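Local coordinates for putative cobalamin synthesis related protein (Corynebacterium diphtheriae, PDB 2NPN), which binds S-adenosylmethionine and is probably a precorrin-6A synthase (deacetylating), a methyltransferase of cobalamin biosynthesis, at residues T4-G9 with D135-P140. Sequence-based numbering, arbitrary orientation. Where two conformers were deposited one is given.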
loop_
_atom_site.group_PDB
_atom_site.type_symbol
_atom_site.label_atom_id
_atom_site.label_comp_id
_atom_site.label_asym_id
_atom_site.label_seq_id
_atom_site.Cartn_x
_atom_site.Cartn_y
_atom_site.Cartn_z
ATOM N N THR A 4 7.258 -9.115 20.610
ATOM C CA THR A 4 7.690 -8.718 19.261
ATOM C C THR A 4 6.480 -8.292 18.456
ATOM O O THR A 4 5.498 -9.010 18.437
ATOM C CB THR A 4 8.372 -9.882 18.547
ATOM O OG1 THR A 4 9.562 -10.222 19.280
ATOM C CG2 THR A 4 8.740 -9.515 17.104
ATOM N N ILE A 5 6.550 -7.113 17.828
ATOM C CA ILE A 5 5.536 -6.663 16.895
ATOM C C ILE A 5 6.142 -6.697 15.492
ATOM O O ILE A 5 7.045 -5.919 15.187
ATOM C CB ILE A 5 5.022 -5.230 17.212
ATOM C CG1 ILE A 5 4.326 -5.156 18.579
ATOM C CG2 ILE A 5 4.071 -4.769 16.111
ATOM C CD1 ILE A 5 3.964 -3.758 19.041
ATOM N N TYR A 6 5.698 -7.647 14.666
ATOM C CA TYR A 6 6.129 -7.716 13.294
ATOM C C TYR A 6 5.206 -6.795 12.509
ATOM O O TYR A 6 3.997 -6.879 12.637
ATOM C CB TYR A 6 6.000 -9.114 12.711
ATOM C CG TYR A 6 6.915 -10.120 13.263
ATOM C CD1 TYR A 6 8.240 -10.126 12.890
ATOM C CD2 TYR A 6 6.445 -11.132 14.098
ATOM C CE1 TYR A 6 9.109 -11.074 13.346
ATOM C CE2 TYR A 6 7.322 -12.112 14.584
ATOM C CZ TYR A 6 8.655 -12.064 14.190
ATOM O OH TYR A 6 9.540 -13.007 14.656
ATOM N N VAL A 7 5.791 -5.949 11.665
ATOM C CA VAL A 7 4.991 -5.121 10.762
ATOM C C VAL A 7 5.313 -5.639 9.369
ATOM O O VAL A 7 6.429 -5.458 8.887
ATOM C CB VAL A 7 5.327 -3.622 10.910
ATOM C CG1 VAL A 7 4.475 -2.793 9.954
ATOM C CG2 VAL A 7 5.125 -3.198 12.384
ATOM N N ILE A 8 4.359 -6.348 8.797
ATOM C CA ILE A 8 4.660 -7.221 7.665
ATOM C C ILE A 8 4.025 -6.683 6.371
ATOM O O ILE A 8 2.793 -6.662 6.227
ATOM C CB ILE A 8 4.180 -8.697 7.892
ATOM C CG1 ILE A 8 4.676 -9.222 9.245
ATOM C CG2 ILE A 8 4.596 -9.568 6.693
ATOM C CD1 ILE A 8 4.415 -10.673 9.473
ATOM N N GLY A 9 4.853 -6.365 5.391
ATOM C CA GLY A 9 4.344 -6.040 4.085
ATOM C C GLY A 9 3.875 -7.319 3.410
ATOM O O GLY A 9 4.600 -8.314 3.383
ATOM N N ASP A 135 9.504 -5.033 20.886
ATOM C CA ASP A 135 10.521 -4.872 19.846
ATOM C C ASP A 135 9.811 -4.883 18.486
ATOM O O ASP A 135 9.232 -5.908 18.101
ATOM C CB ASP A 135 11.545 -6.013 19.955
ATOM C CG ASP A 135 12.580 -6.007 18.836
ATOM O OD1 ASP A 135 12.850 -4.944 18.227
ATOM O OD2 ASP A 135 13.134 -7.092 18.568
ATOM N N VAL A 136 9.859 -3.754 17.763
ATOM C CA VAL A 136 9.199 -3.642 16.461
ATOM C C VAL A 136 10.138 -4.105 15.364
ATOM O O VAL A 136 11.253 -3.605 15.280
ATOM C CB VAL A 136 8.687 -2.219 16.194
ATOM C CG1 VAL A 136 8.024 -2.142 14.812
ATOM C CG2 VAL A 136 7.712 -1.804 17.311
ATOM N N LYS A 137 9.705 -5.069 14.569
ATOM C CA LYS A 137 10.488 -5.599 13.458
ATOM C C LYS A 137 9.682 -5.459 12.144
ATOM O O LYS A 137 8.587 -6.009 12.003
ATOM C CB LYS A 137 10.858 -7.065 13.711
ATOM C CG LYS A 137 11.673 -7.290 15.017
ATOM C CD LYS A 137 11.968 -8.753 15.248
ATOM C CE LYS A 137 13.147 -9.254 14.400
ATOM N NZ LYS A 137 13.728 -10.485 15.007
ATOM N N VAL A 138 10.261 -4.742 11.188
ATOM C CA VAL A 138 9.580 -4.441 9.954
ATOM C C VAL A 138 10.079 -5.426 8.906
ATOM O O VAL A 138 11.292 -5.634 8.733
ATOM C CB VAL A 138 9.838 -3.004 9.521
ATOM C CG1 VAL A 138 9.155 -2.712 8.183
ATOM C CG2 VAL A 138 9.427 -2.018 10.612
ATOM N N ILE A 139 9.113 -5.976 8.175
ATOM C CA ILE A 139 9.367 -6.943 7.122
ATOM C C ILE A 139 8.906 -6.335 5.786
ATOM O O ILE A 139 7.721 -6.073 5.617
ATOM C CB ILE A 139 8.643 -8.284 7.423
ATOM C CG1 ILE A 139 9.189 -8.872 8.732
ATOM C CG2 ILE A 139 8.748 -9.186 6.246
ATOM C CD1 ILE A 139 8.521 -10.213 9.146
ATOM N N PRO A 140 9.848 -6.051 4.862
ATOM C CA PRO A 140 9.492 -5.458 3.568
ATOM C C PRO A 140 8.610 -6.338 2.720
ATOM O O PRO A 140 8.648 -7.567 2.831
ATOM C CB PRO A 140 10.833 -5.275 2.856
ATOM C CG PRO A 140 11.877 -5.684 3.767
ATOM C CD PRO A 140 11.302 -6.228 5.021
HETATM O O HOH W 1 12.185 -9.589 18.959
HETATM O O HOH W 2 6.454 -9.695 1.894
#
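The backbone of I5, V7 and G9 hydrogen-bonds to D135, K137 and I139 in five bonds between neighbouring parallel strands. I5 and V7 use both backbone polar groups here: I5 N donates to D135 O, V7 N donates to K137 O at 2.8 Å, and V7 O accepts from I139 N. K137 and I139 do likewise, I139 O accepting from G9 N at 2.9 Å. T4, Y6 and I8 make backbone hydrogen bonds on the other side, with G103 and with V105 and F107 of strand 104-109. Water bridges both ends: one donates to T4 OG1 and, in the conformer given, to D135 OD2, the other to G9 O and, more distantly, P140 O (3.2 Å). Beside the bonds, I139 CG1 is anti to its own carbonyl carbon (chi1 -62°), beside the backbone N, and carries CD1 to Y6 CD1 (3.8 Å) and I8 CG1; T4 CG2 rests over the centre of the Y6 ring and meets K137 CD at 3.8 Å. Helix 20-28 covers I8 and I139, while helix 119-130 packs on V7, V136 and V138. The pair forms one margin of the five-stranded parallel sheet of the N-terminal alpha/beta domain of tetrapyrrole methylases, its C-terminal end facing the S-adenosylmethionine cleft.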